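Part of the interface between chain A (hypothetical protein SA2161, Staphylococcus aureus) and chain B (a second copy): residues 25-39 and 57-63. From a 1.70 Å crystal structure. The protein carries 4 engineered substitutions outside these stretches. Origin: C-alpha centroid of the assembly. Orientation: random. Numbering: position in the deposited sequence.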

ATOM      1  N   PRO A  25      16.905   0.236   7.563  1.00 10.27           N
ATOM      2  CA  PRO A  25      16.555  -0.843   8.489  1.00  9.33           C
ATOM      3  C   PRO A  25      15.148  -0.718   9.071  1.00 10.41           C
ATOM      4  O   PRO A  25      14.560   0.399   9.107  1.00 10.87           O
ATOM      5  CB  PRO A  25      17.600  -0.692   9.621  1.00  9.34           C
ATOM      6  CG  PRO A  25      17.941   0.762   9.597  1.00 10.03           C
ATOM      7  CD  PRO A  25      17.902   1.156   8.138  1.00 10.86           C
ATOM      8  N   LYS A  26      14.602  -1.857   9.485  1.00  8.88           N
ATOM      9  CA  LYS A  26      13.401  -1.868  10.315  1.00  9.47           C
ATOM     10  C   LYS A  26      13.819  -2.353  11.685  1.00  9.34           C
ATOM     11  O   LYS A  26      14.658  -3.241  11.799  1.00  8.92           O
ATOM     12  CB  LYS A  26      12.329  -2.824   9.785  1.00  8.87           C
ATOM     13  CG  LYS A  26      11.661  -2.433   8.512  1.00  8.27           C
ATOM     14  CD  LYS A  26      10.888  -1.126   8.566  1.00  8.18           C
ATOM     15  CE  LYS A  26      10.334  -0.863   7.182  1.00  9.91           C
ATOM     16  NZ  LYS A  26       9.566   0.406   7.029  1.00  8.50           N
ATOM     17  N   THR A  27      13.209  -1.793  12.729  1.00  8.40           N
ATOM     18  CA  THR A  27      13.511  -2.255  14.080  1.00  9.38           C
ATOM     19  C   THR A  27      12.934  -3.642  14.241  1.00 10.14           C
ATOM     20  O   THR A  27      11.963  -3.999  13.574  1.00  9.11           O
ATOM     21  CB  THR A  27      12.910  -1.338  15.154  1.00  9.14           C
ATOM     22  OG1 THR A  27      11.485  -1.369  15.043  1.00  9.86           O
ATOM     23  CG2 THR A  27      13.391   0.103  14.953  1.00  8.69           C
ATOM     24  N   ARG A  28      13.515  -4.426  15.138  1.00 10.64           N
ATOM     25  CA  ARG A  28      12.946  -5.731  15.419  1.00 11.80           C
ATOM     26  C   ARG A  28      11.515  -5.638  15.963  1.00 11.76           C
ATOM     27  O   ARG A  28      10.683  -6.526  15.678  1.00 12.25           O
ATOM     28  CB  ARG A  28      13.891  -6.574  16.287  1.00 13.27           C
ATOM     29  CG  ARG A  28      15.099  -7.060  15.485  1.00 15.51           C
ATOM     30  CD  ARG A  28      16.030  -7.886  16.344  1.00 21.57           C
ATOM     31  NE  ARG A  28      16.704  -7.060  17.337  1.00 24.95           N
ATOM     32  CZ  ARG A  28      18.009  -7.129  17.566  1.00 28.92           C
ATOM     33  NH1 ARG A  28      18.589  -6.359  18.479  1.00 29.18           N
ATOM     34  NH2 ARG A  28      18.735  -7.989  16.871  1.00 32.34           N
ATOM     35  N   GLU A  29      11.215  -4.570  16.717  1.00 11.22           N
ATOM     36  CA  GLU A  29       9.853  -4.331  17.171  1.00 12.70           C
ATOM     37  C   GLU A  29       8.889  -4.170  15.989  1.00 11.58           C
ATOM     38  O   GLU A  29       7.770  -4.729  15.994  1.00 10.92           O
ATOM     39  CB  GLU A  29       9.744  -3.112  18.084  1.00 12.36           C
ATOM     40  CG  GLU A  29       8.353  -2.955  18.753  1.00 15.60           C
ATOM     41  CD  GLU A  29       8.048  -1.548  19.299  1.00 17.42           C
ATOM     42  OE1 GLU A  29       8.751  -0.568  18.943  1.00 24.45           O
ATOM     43  OE2 GLU A  29       7.079  -1.416  20.092  1.00 23.08           O
ATOM     44  N   ALA A  30       9.287  -3.391  14.978  1.00  9.85           N
ATOM     45  CA  ALA A  30       8.365  -3.211  13.846  1.00  9.17           C
ATOM     46  C   ALA A  30       8.182  -4.536  13.110  1.00  9.06           C
ATOM     47  O   ALA A  30       7.057  -4.885  12.706  1.00  9.52           O
ATOM     48  CB  ALA A  30       8.845  -2.110  12.871  1.00  9.12           C
ATOM     49  N   ALA A  31       9.290  -5.260  12.931  1.00  9.04           N
ATOM     50  CA  ALA A  31       9.259  -6.540  12.237  1.00  8.55           C
ATOM     51  C   ALA A  31       8.354  -7.546  12.959  1.00  9.06           C
ATOM     52  O   ALA A  31       7.560  -8.254  12.334  1.00  8.48           O
ATOM     53  CB  ALA A  31      10.678  -7.062  12.077  1.00  8.88           C
ATOM     54  N   GLU A  32       8.452  -7.587  14.281  1.00  8.43           N
ATOM     55  CA  GLU A  32       7.648  -8.500  15.091  1.00  9.63           C
ATOM     56  C   GLU A  32       6.173  -8.207  14.879  1.00  9.50           C
ATOM     57  O   GLU A  32       5.371  -9.121  14.691  1.00  9.93           O
ATOM     58  CB  GLU A  32       7.969  -8.308  16.564  1.00 11.54           C
ATOM     59  CG  GLU A  32       9.239  -8.980  17.033  1.00 16.61           C
ATOM     60  CD  GLU A  32       9.431  -8.883  18.535  1.00 24.11           C
ATOM     61  OE1 GLU A  32       9.081  -7.837  19.136  1.00 27.94           O
ATOM     62  OE2 GLU A  32       9.946  -9.857  19.128  1.00 29.18           O
ATOM     63  N   LYS A  33       5.815  -6.927  14.910  1.00  8.77           N
ATOM     64  CA  LYS A  33       4.437  -6.539  14.730  1.00 10.04           C
ATOM     65  C   LYS A  33       3.936  -6.731  13.292  1.00  9.92           C
ATOM     66  O   LYS A  33       2.755  -7.010  13.107  1.00 11.17           O
ATOM     67  CB  LYS A  33       4.272  -5.082  15.110  1.00 10.40           C
ATOM     68  CG  LYS A  33       4.725  -4.733  16.517  1.00 13.81           C
ATOM     69  CD  LYS A  33       4.577  -3.256  16.771  1.00 18.01           C
ATOM     70  CE  LYS A  33       3.200  -2.781  16.361  1.00 23.21           C
ATOM     71  NZ  LYS A  33       2.138  -3.701  16.874  1.00 27.44           N
ATOM     72  N   GLY A  34       4.820  -6.592  12.300  1.00  8.23           N
ATOM     73  CA  GLY A  34       4.413  -6.522  10.877  1.00  7.96           C
ATOM     74  C   GLY A  34       4.451  -7.845  10.131  1.00  6.92           C
ATOM     75  O   GLY A  34       3.599  -8.123   9.272  1.00  7.38           O
ATOM     76  N   LEU A  35       5.423  -8.692  10.452  1.00  7.65           N
ATOM     77  CA  LEU A  35       5.667  -9.880   9.610  1.00  7.32           C
ATOM     78  C   LEU A  35       4.480 -10.847   9.435  1.00  8.20           C
ATOM     79  O   LEU A  35       4.320 -11.391   8.344  1.00  8.07           O
ATOM     80  CB  LEU A  35       6.906 -10.649  10.083  1.00  6.70           C
ATOM     81  CG  LEU A  35       8.250 -10.033   9.673  1.00  8.36           C
ATOM     82  CD1 LEU A  35       9.368 -10.688  10.455  1.00  8.14           C
ATOM     83  CD2 LEU A  35       8.468 -10.178   8.169  1.00  8.78           C
ATOM     84  N   PRO A  36       3.699 -11.111  10.505  1.00  8.14           N
ATOM     85  CA  PRO A  36       2.569 -12.035  10.336  1.00  8.58           C
ATOM     86  C   PRO A  36       1.408 -11.559   9.475  1.00  8.46           C
ATOM     87  O   PRO A  36       0.522 -12.364   9.133  1.00  8.70           O
ATOM     88  CB  PRO A  36       2.062 -12.222  11.783  1.00  9.03           C
ATOM     89  CG  PRO A  36       3.199 -11.869  12.648  1.00 10.87           C
ATOM     90  CD  PRO A  36       3.830 -10.707  11.925  1.00  8.71           C
ATOM     91  N   ASN A  37       1.416 -10.274   9.119  1.00  7.20           N
ATOM     92  CA  ASN A  37       0.228  -9.585   8.647  1.00  7.99           C
ATOM     93  C   ASN A  37       0.253  -9.157   7.188  1.00  8.70           C
ATOM     94  O   ASN A  37      -0.613  -8.398   6.752  1.00 10.61           O
ATOM     95  CB  ASN A  37      -0.051  -8.365   9.547  1.00  7.79           C
ATOM     96  CG  ASN A  37      -0.288  -8.754  11.000  1.00  9.74           C
ATOM     97  OD1 ASN A  37       0.326  -8.196  11.933  1.00 14.22           O
ATOM     98  ND2 ASN A  37      -1.139  -9.736  11.201  1.00  8.84           N
ATOM     99  N   ALA A  38       1.201  -9.659   6.409  1.00  8.54           N
ATOM    100  CA  ALA A  38       1.150  -9.445   4.950  1.00  8.39           C
ATOM    101  C   ALA A  38       0.137 -10.430   4.382  1.00  8.10           C
ATOM    102  O   ALA A  38      -0.012 -11.548   4.916  1.00  9.23           O
ATOM    103  CB  ALA A  38       2.510  -9.693   4.356  1.00  8.19           C
ATOM    104  N   LEU A  39      -0.525 -10.065   3.284  1.00  7.36           N
ATOM    105  CA  LEU A  39      -1.402 -11.032   2.609  1.00  7.90           C
ATOM    106  C   LEU A  39      -0.602 -12.207   2.025  1.00  7.90           C
ATOM    107  O   LEU A  39      -1.094 -13.352   1.980  1.00  8.45           O
ATOM    108  CB  LEU A  39      -2.167 -10.361   1.490  1.00  7.57           C
ATOM    109  CG  LEU A  39      -3.229  -9.377   1.952  1.00  7.97           C
ATOM    110  CD1 LEU A  39      -3.809  -8.657   0.722  1.00  9.79           C
ATOM    111  CD2 LEU A  39      -4.311 -10.075   2.789  1.00 12.04           C
TER
ATOM    112  N   ILE B  57      -4.692   0.152   4.510  1.00  5.14           N
ATOM    113  CA  ILE B  57      -4.198  -1.222   4.429  1.00  5.54           C
ATOM    114  C   ILE B  57      -2.799  -1.251   5.022  1.00  5.31           C
ATOM    115  O   ILE B  57      -2.204  -0.203   5.235  1.00  5.11           O
ATOM    116  CB  ILE B  57      -4.215  -1.748   2.995  1.00  5.60           C
ATOM    117  CG1 ILE B  57      -3.386  -0.831   2.064  1.00  5.46           C
ATOM    118  CG2 ILE B  57      -5.673  -1.819   2.501  1.00  5.93           C
ATOM    119  CD1 ILE B  57      -3.094  -1.379   0.686  1.00  6.09           C
ATOM    120  N   GLY B  58      -2.277  -2.430   5.332  1.00  5.34           N
ATOM    121  CA  GLY B  58      -0.914  -2.473   5.884  1.00  5.73           C
ATOM    122  C   GLY B  58      -0.655  -3.771   6.585  1.00  7.38           C
ATOM    123  O   GLY B  58      -1.471  -4.704   6.497  1.00  6.45           O
ATOM    124  N   ASP B  59       0.490  -3.843   7.254  1.00  7.77           N
ATOM    125  CA  ASP B  59       0.801  -5.045   8.041  1.00  8.63           C
ATOM    126  C   ASP B  59       0.862  -4.822   9.567  1.00  8.40           C
ATOM    127  O   ASP B  59       1.310  -5.699  10.324  1.00  8.59           O
ATOM    128  CB  ASP B  59       2.089  -5.670   7.533  1.00  8.78           C
ATOM    129  CG  ASP B  59       3.310  -4.900   7.952  1.00  9.90           C
ATOM    130  OD1 ASP B  59       3.172  -3.807   8.556  1.00  8.88           O
ATOM    131  OD2 ASP B  59       4.420  -5.381   7.660  1.00  9.98           O
ATOM    132  N   GLY B  60       0.423  -3.656  10.006  1.00  9.42           N
ATOM    133  CA  GLY B  60       0.302  -3.353  11.415  1.00 10.15           C
ATOM    134  C   GLY B  60       1.611  -3.103  12.136  1.00 10.20           C
ATOM    135  O   GLY B  60       1.634  -3.049  13.377  1.00 10.95           O
ATOM    136  N   GLY B  61       2.715  -2.970  11.400  1.00 10.55           N
ATOM    137  CA  GLY B  61       3.991  -2.775  12.080  1.00 10.09           C
ATOM    138  C   GLY B  61       5.033  -2.061  11.261  1.00  9.31           C
ATOM    139  O   GLY B  61       5.699  -1.145  11.722  1.00 11.16           O
ATOM    140  N   THR B  62       5.197  -2.524  10.035  1.00  8.08           N
ATOM    141  CA  THR B  62       6.324  -2.148   9.252  1.00  7.80           C
ATOM    142  C   THR B  62       5.872  -1.160   8.150  1.00  7.29           C
ATOM    143  O   THR B  62       6.620  -0.260   7.753  1.00  6.69           O
ATOM    144  CB  THR B  62       6.793  -3.493   8.704  1.00 10.21           C
ATOM    145  OG1 THR B  62       8.012  -3.956   9.316  1.00 14.47           O
ATOM    146  CG2 THR B  62       6.649  -3.621   7.234  1.00  4.44           C
ATOM    147  N   VAL B  63       4.626  -1.305   7.678  1.00  5.36           N
ATOM    148  CA  VAL B  63       4.157  -0.527   6.509  1.00  5.83           C
ATOM    149  C   VAL B  63       2.643  -0.370   6.488  1.00  5.73           C
ATOM    150  O   VAL B  63       1.909  -1.315   6.807  1.00  6.37           O
ATOM    151  CB  VAL B  63       4.675  -1.157   5.162  1.00  6.03           C
ATOM    152  CG1 VAL B  63       4.203  -2.598   4.989  1.00  6.73           C
ATOM    153  CG2 VAL B  63       4.264  -0.290   3.936  1.00  7.42           C
TER
HETATM  154  O   HOH W   1      -0.037  -3.731  15.281  1.00 22.11           O

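A chain A helix that begins at Arg28(A) lies against a chain B loop that follows the strand at residues 57-58. The closest CA pairs are Gly34(A) CA with Gly61(B) CA, 4.0 Å apart, and Asn37(A) CA with Asp59(B) CA, 4.6 Å apart. Together the two stretches bury 416 Å².

Glycine permits this approach. An ideal CB on Gly34(A) would lie 2.6 Å from Asp59(B) OD2 and 2.9 Å from Thr62(B) CB; one on Gly61(B) would fall 2.5 Å from Gly34(A) N and 2.6 Å from Ala30(A) O. All four distances are clashes. Without those atoms, Gly34(A) CA comes 3.3 Å from Asp59(B) O, and the angle of 164° at the hydrogen supports a CA-H...O contact.

A direct hydrogen bond crosses between the stretches, from Lys26(A) NZ to Thr62(B) O at 3.1 Å. With chi3 and chi4 both t, the outer part of the lysine chain is extended, and its NZ reaches that carbonyl. A second lysine works through solvent: water 1 accepts from Lys33(A) NZ at 2.7 Å and donates to Gly60(B) O at 2.6 Å, linking an ammonium group to a backbone acceptor.

Van der Waals packing fills in around these bonds. Ala30(A) CB sits 3.5 Å from Gly61(B) O, a buried carbonyl without a hydrogen-bonding partner in the model, and Lys33(A) CB lies 3.8 Å from Gly61(B) CA.

Internal bonds hold each surface in shape. Thr27(A) OG1 caps the helix by accepting from Ala30(A) N at 3.0 Å. In chain B, Asp59(B) OD1 gathers three amides, Gly61(B) N at 3.0 Å, Thr62(B) N at 2.8 Å and Val63(B) N at 3.0 Å, with N-H...acceptor angles of 153-160°, so one carboxylate oxygen braces the turn.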